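Local coordinates for protein EccC5 (PDB 7B9F) that probably powers protein export across the mycobacterial inner membrane as the FtsK/SpoIIIE-family motor ATPase of the ESX-5 type VII secretion system, at residues C[144-149]-C[241-246]; C[170-175]-C[204-209]. All blocks are in the same frame, centred on the assembly; numbering follows the deposited sequence.

Overall arrangement
After helix 97-132 the chain enters a loop whose segment 144-149 is the first half of contact 1. Strand 162-170 follows, and its end opens contact 2 at 170-175; after helix 190-202, segment 204-209 comes back against 170-175, closing the shorter loop as strand 209-214 begins. Only later does helix 227-244 end beside 144-149 and close contact 1. Contact 2 thus lies wholly within the longer loop, and the two do not cross. Contact 1 ties the loop to the C-terminal end of helix 227-244; contact 2 joins the end of strand 162-170, on its way to strand 174-177, to the approach to strand 209-214. Their centres are 26 Å apart.

Contact 1 (C[144-149]-C[241-246]); sequences GSSRMW and LAFSHG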
loop_
_atom_site.group_PDB
_atom_site.type_symbol
_atom_site.label_atom_id
_atom_site.label_comp_id
_atom_site.label_asym_id
_atom_site.label_seq_id
_atom_site.Cartn_x
_atom_site.Cartn_y
_atom_site.Cartn_z
ATOM N N GLY C 144 6.641 12.713 -33.089
ATOM C CA GLY C 144 5.454 11.983 -33.493
ATOM C C GLY C 144 4.206 12.837 -33.568
ATOM O O GLY C 144 3.605 12.966 -34.636
ATOM N N SER C 145 3.796 13.410 -32.443
ATOM C CA SER C 145 2.744 14.413 -32.418
ATOM C C SER C 145 3.288 15.831 -32.451
ATOM O O SER C 145 2.512 16.779 -32.324
ATOM C CB SER C 145 1.865 14.241 -31.179
ATOM O OG SER C 145 1.119 13.043 -31.234
ATOM N N SER C 146 4.596 15.994 -32.593
ATOM C CA SER C 146 5.203 17.312 -32.523
ATOM C C SER C 146 4.818 18.149 -33.730
ATOM O O SER C 146 4.826 17.667 -34.863
ATOM C CB SER C 146 6.722 17.181 -32.441
ATOM O OG SER C 146 7.360 18.422 -32.215
ATOM N N ARG C 147 4.472 19.407 -33.465
ATOM C CA ARG C 147 4.273 20.437 -34.481
ATOM C C ARG C 147 3.242 20.033 -35.525
ATOM O O ARG C 147 3.416 20.271 -36.718
ATOM C CB ARG C 147 5.584 20.784 -35.159
ATOM C CG ARG C 147 6.662 21.255 -34.248
ATOM C CD ARG C 147 7.848 21.385 -35.118
ATOM N NE ARG C 147 9.053 21.789 -34.443
ATOM C CZ ARG C 147 10.235 21.667 -35.014
ATOM N NH1 ARG C 147 10.309 21.163 -36.232
ATOM N NH2 ARG C 147 11.333 22.042 -34.389
ATOM N N MET C 148 2.159 19.420 -35.080
ATOM C CA MET C 148 1.210 18.882 -36.038
ATOM C C MET C 148 0.145 19.878 -36.452
ATOM O O MET C 148 -0.791 19.490 -37.153
ATOM C CB MET C 148 0.534 17.624 -35.495
ATOM C CG MET C 148 -0.352 17.818 -34.293
ATOM S SD MET C 148 -0.996 16.207 -33.799
ATOM C CE MET C 148 -1.993 16.625 -32.375
ATOM N N TRP C 149 0.227 21.131 -36.021
ATOM C CA TRP C 149 -0.813 22.069 -36.404
ATOM C C TRP C 149 -0.551 22.744 -37.733
ATOM O O TRP C 149 0.591 22.970 -38.134
ATOM C CB TRP C 149 -1.058 23.101 -35.316
ATOM C CG TRP C 149 -1.624 22.372 -34.244
ATOM C CD1 TRP C 149 -0.999 21.898 -33.148
ATOM C CD2 TRP C 149 -2.893 21.748 -34.280
ATOM N NE1 TRP C 149 -1.851 21.120 -32.417
ATOM C CE2 TRP C 149 -3.023 21.006 -33.109
ATOM C CE3 TRP C 149 -3.971 21.799 -35.169
ATOM C CZ2 TRP C 149 -4.167 20.323 -32.809
ATOM C CZ3 TRP C 149 -5.097 21.121 -34.875
ATOM C CH2 TRP C 149 -5.194 20.391 -33.711
ATOM N N LEU C 241 3.265 26.463 -27.110
ATOM C CA LEU C 241 3.414 26.946 -28.480
ATOM C C LEU C 241 4.539 26.225 -29.198
ATOM O O LEU C 241 4.397 25.841 -30.362
ATOM C CB LEU C 241 3.689 28.443 -28.538
ATOM C CG LEU C 241 2.652 29.552 -28.480
ATOM C CD1 LEU C 241 1.739 29.449 -29.683
ATOM C CD2 LEU C 241 1.897 29.645 -27.206
ATOM N N ALA C 242 5.678 26.060 -28.529
ATOM C CA ALA C 242 6.832 25.466 -29.186
ATOM C C ALA C 242 6.576 24.019 -29.564
ATOM O O ALA C 242 6.970 23.579 -30.647
ATOM C CB ALA C 242 8.061 25.576 -28.292
ATOM N N PHE C 243 5.921 23.258 -28.690
ATOM C CA PHE C 243 5.649 21.869 -29.027
ATOM C C PHE C 243 4.594 21.751 -30.110
ATOM O O PHE C 243 4.766 20.995 -31.068
ATOM C CB PHE C 243 5.219 21.079 -27.801
ATOM C CG PHE C 243 4.783 19.690 -28.126
ATOM C CD1 PHE C 243 5.705 18.724 -28.450
ATOM C CD2 PHE C 243 3.449 19.355 -28.120
ATOM C CE1 PHE C 243 5.304 17.452 -28.764
ATOM C CE2 PHE C 243 3.046 18.083 -28.429
ATOM C CZ PHE C 243 3.974 17.131 -28.750
ATOM N N SER C 244 3.491 22.478 -29.986
ATOM C CA SER C 244 2.396 22.206 -30.901
ATOM C C SER C 244 2.534 22.900 -32.242
ATOM O O SER C 244 1.979 22.411 -33.224
ATOM C CB SER C 244 1.068 22.606 -30.275
ATOM O OG SER C 244 1.055 23.983 -29.993
ATOM N N HIS C 245 3.259 24.004 -32.332
ATOM C CA HIS C 245 3.351 24.751 -33.578
ATOM C C HIS C 245 4.779 24.786 -34.088
ATOM O O HIS C 245 5.719 25.001 -33.323
ATOM C CB HIS C 245 2.841 26.160 -33.404
ATOM C CG HIS C 245 1.401 26.227 -33.034
ATOM N ND1 HIS C 245 0.930 25.836 -31.802
ATOM C CD2 HIS C 245 0.322 26.630 -33.738
ATOM C CE1 HIS C 245 -0.377 26.003 -31.760
ATOM N NE2 HIS C 245 -0.770 26.481 -32.924
ATOM N N GLY C 246 4.932 24.595 -35.387
ATOM C CA GLY C 246 6.234 24.549 -35.997
ATOM C C GLY C 246 6.863 25.918 -36.069
ATOM O O GLY C 246 6.192 26.938 -35.929
#
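R147 hands its backbone N-H to F243 O at the end of helix 227-244, with N and O 2.9 Å apart and an angle at the hydrogen of 146°. The donor sits at the third position of a type II turn running from S145 to M148. One residue on, S244 O takes a weaker contact from R147 CA (3.3 Å) and meets the W149 indole near its plane, at the CD1 edge.

This is the close-packed part. The extended R147 chain runs past G246, CD lying 3.7 Å from G246 CA, and the side chain also touches M412 of helix 402-412. W149 CB sits over one face of the H245 imidazole, toward its rim, while F160 meets that ring edge-to-face. H245 ND1 donates to S244 OG, tilted about 25° from the ring plane, and the same OG is bonded to Q240 O.

On the other flank, F243 CG is anti to its backbone N (chi1 174°); the ring reaches the turn obliquely, with CE1 3.8 Å from S146 CA and CZ 3.9 Å from S145 O. Here the contact thins out at the partly exposed S145.

The helix has ended by H245, and P247, four residues on from F243, has no N-H in any case. The loop thus supplies F243 O with a donor from outside the helix, while across this contact S244 O meets only C-H groups.

Contact 2 (C[170-175]-C[204-209]); sequences TRPEVT and SVVYNL
T170 and V206 form an antiparallel hydrogen-bonded pair that uses both backbone groups of each residue. V206 N donates to T170 O at 2.7 Å, close to straight at 168°; in return T170 N reaches V206 O over 3.2 Å, bent to 151°. T170 O also has V205 CA 3.3 Å away, a C-H contact beside the true bond. In this direction the next donor would be P172 N, which carries no hydrogen, and the ring carbon P172 CD lies against S204 O instead.

The pair lies at the end of strand 162-170, next to where strand 209-214 runs antiparallel to it as an outermost strand of the mixed sheet within this chain. The chain turns a corner at Y207 and N208, and N208 and L209 both face G168 in a G1 beta bulge, with L209 and G168 joined by backbone hydrogen bonding and N208 taking the positive phi of 60°.

T170 and V206 put their side chains on the same face. T170 CG2 meets L209 CD1 at 3.7 Å, the two side chains crossing obliquely, and V206 CG2 packs 3.6 Å from P172 CB. S204 OG is bonded to R201 O and G200 O, and R171 O weakly to R381 NH1. N208 O accepts from R130 of helix 97-132, and Y207 OH bonds the backbone of another protein's chain.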
loop_
_atom_site.group_PDB
_atom_site.type_symbol
_atom_site.label_atom_id
_atom_site.label_comp_id
_atom_site.label_asym_id
_atom_site.label_seq_id
_atom_site.Cartn_x
_atom_site.Cartn_y
_atom_site.Cartn_z
ATOM N N THR C 170 -15.748 23.446 -17.897
ATOM C CA THR C 170 -16.294 23.797 -19.199
ATOM C C THR C 170 -17.641 23.113 -19.358
ATOM O O THR C 170 -17.921 22.113 -18.697
ATOM C CB THR C 170 -15.354 23.410 -20.342
ATOM O OG1 THR C 170 -15.869 23.925 -21.573
ATOM C CG2 THR C 170 -15.228 21.923 -20.449
ATOM N N ARG C 171 -18.477 23.678 -20.211
ATOM C CA ARG C 171 -19.780 23.059 -20.380
ATOM C C ARG C 171 -19.660 21.833 -21.282
ATOM O O ARG C 171 -18.844 21.821 -22.203
ATOM C CB ARG C 171 -20.787 24.057 -20.953
ATOM C CG ARG C 171 -20.508 24.523 -22.354
ATOM C CD ARG C 171 -21.646 25.367 -22.876
ATOM N NE ARG C 171 -21.311 26.007 -24.141
ATOM C CZ ARG C 171 -21.377 25.405 -25.323
ATOM N NH1 ARG C 171 -21.772 24.146 -25.414
ATOM N NH2 ARG C 171 -21.049 26.070 -26.421
ATOM N N PRO C 172 -20.422 20.785 -21.022
ATOM C CA PRO C 172 -20.261 19.537 -21.761
ATOM C C PRO C 172 -20.874 19.635 -23.150
ATOM O O PRO C 172 -21.414 20.658 -23.550
ATOM C CB PRO C 172 -21.012 18.531 -20.897
ATOM C CG PRO C 172 -22.085 19.321 -20.315
ATOM C CD PRO C 172 -21.486 20.665 -20.019
ATOM N N GLU C 173 -20.771 18.533 -23.885
ATOM C CA GLU C 173 -21.358 18.461 -25.210
ATOM C C GLU C 173 -22.829 18.087 -25.182
ATOM O O GLU C 173 -23.527 18.330 -26.170
ATOM C CB GLU C 173 -20.592 17.454 -26.062
ATOM C CG GLU C 173 -19.197 17.895 -26.499
ATOM C CD GLU C 173 -19.173 18.905 -27.642
ATOM O OE1 GLU C 173 -18.271 18.784 -28.497
ATOM O OE2 GLU C 173 -20.022 19.819 -27.705
ATOM N N VAL C 174 -23.317 17.511 -24.093
ATOM C CA VAL C 174 -24.744 17.265 -23.952
ATOM C C VAL C 174 -25.428 18.569 -23.572
ATOM O O VAL C 174 -24.935 19.327 -22.730
ATOM C CB VAL C 174 -25.017 16.154 -22.928
ATOM C CG1 VAL C 174 -24.507 14.841 -23.451
ATOM C CG2 VAL C 174 -24.351 16.445 -21.608
ATOM N N THR C 175 -26.529 18.867 -24.234
ATOM C CA THR C 175 -27.307 20.062 -23.944
ATOM C C THR C 175 -28.572 19.626 -23.226
ATOM O O THR C 175 -29.457 19.016 -23.831
ATOM C CB THR C 175 -27.631 20.826 -25.221
ATOM O OG1 THR C 175 -28.008 19.900 -26.246
ATOM C CG2 THR C 175 -26.421 21.607 -25.680
ATOM N N SER C 204 -24.061 20.304 -15.402
ATOM C CA SER C 204 -24.003 21.301 -16.455
ATOM C C SER C 204 -22.589 21.755 -16.768
ATOM O O SER C 204 -22.412 22.586 -17.661
ATOM C CB SER C 204 -24.847 22.516 -16.083
ATOM O OG SER C 204 -24.440 23.038 -14.834
ATOM N N VAL C 205 -21.587 21.268 -16.035
ATOM C CA VAL C 205 -20.186 21.522 -16.338
ATOM C C VAL C 205 -19.398 20.235 -16.165
ATOM O O VAL C 205 -19.818 19.307 -15.474
ATOM C CB VAL C 205 -19.563 22.627 -15.463
ATOM C CG1 VAL C 205 -20.231 23.960 -15.696
ATOM C CG2 VAL C 205 -19.715 22.263 -14.031
ATOM N N VAL C 206 -18.242 20.189 -16.814
ATOM C CA VAL C 206 -17.274 19.110 -16.670
ATOM C C VAL C 206 -16.071 19.662 -15.934
ATOM O O VAL C 206 -15.579 20.744 -16.270
ATOM C CB VAL C 206 -16.859 18.533 -18.029
ATOM C CG1 VAL C 206 -16.121 17.246 -17.831
ATOM C CG2 VAL C 206 -18.069 18.284 -18.849
ATOM N N TYR C 207 -15.594 18.928 -14.943
ATOM C CA TYR C 207 -14.594 19.455 -14.037
ATOM C C TYR C 207 -13.223 18.927 -14.428
ATOM O O TYR C 207 -13.097 17.788 -14.884
ATOM C CB TYR C 207 -14.907 19.060 -12.602
ATOM C CG TYR C 207 -15.957 19.929 -11.979
ATOM C CD1 TYR C 207 -15.620 21.020 -11.215
ATOM C CD2 TYR C 207 -17.293 19.598 -12.085
ATOM C CE1 TYR C 207 -16.585 21.802 -10.634
ATOM C CE2 TYR C 207 -18.260 20.362 -11.495
ATOM C CZ TYR C 207 -17.901 21.465 -10.773
ATOM O OH TYR C 207 -18.869 22.236 -10.183
ATOM N N ASN C 208 -12.203 19.769 -14.251
ATOM C CA ASN C 208 -10.798 19.445 -14.502
ATOM C C ASN C 208 -10.589 19.053 -15.965
ATOM O O ASN C 208 -10.139 17.958 -16.290
ATOM C CB ASN C 208 -10.311 18.348 -13.545
ATOM C CG ASN C 208 -8.803 18.176 -13.549
ATOM O OD1 ASN C 208 -8.103 18.607 -14.456
ATOM N ND2 ASN C 208 -8.296 17.542 -12.509
ATOM N N LEU C 209 -10.953 19.953 -16.835
ATOM C CA LEU C 209 -10.579 19.862 -18.227
ATOM C C LEU C 209 -9.669 21.025 -18.590
ATOM O O LEU C 209 -9.698 22.057 -17.916
ATOM C CB LEU C 209 -11.805 19.868 -19.141
ATOM C CG LEU C 209 -12.631 18.598 -19.114
ATOM C CD1 LEU C 209 -13.595 18.652 -20.246
ATOM C CD2 LEU C 209 -11.740 17.406 -19.256
#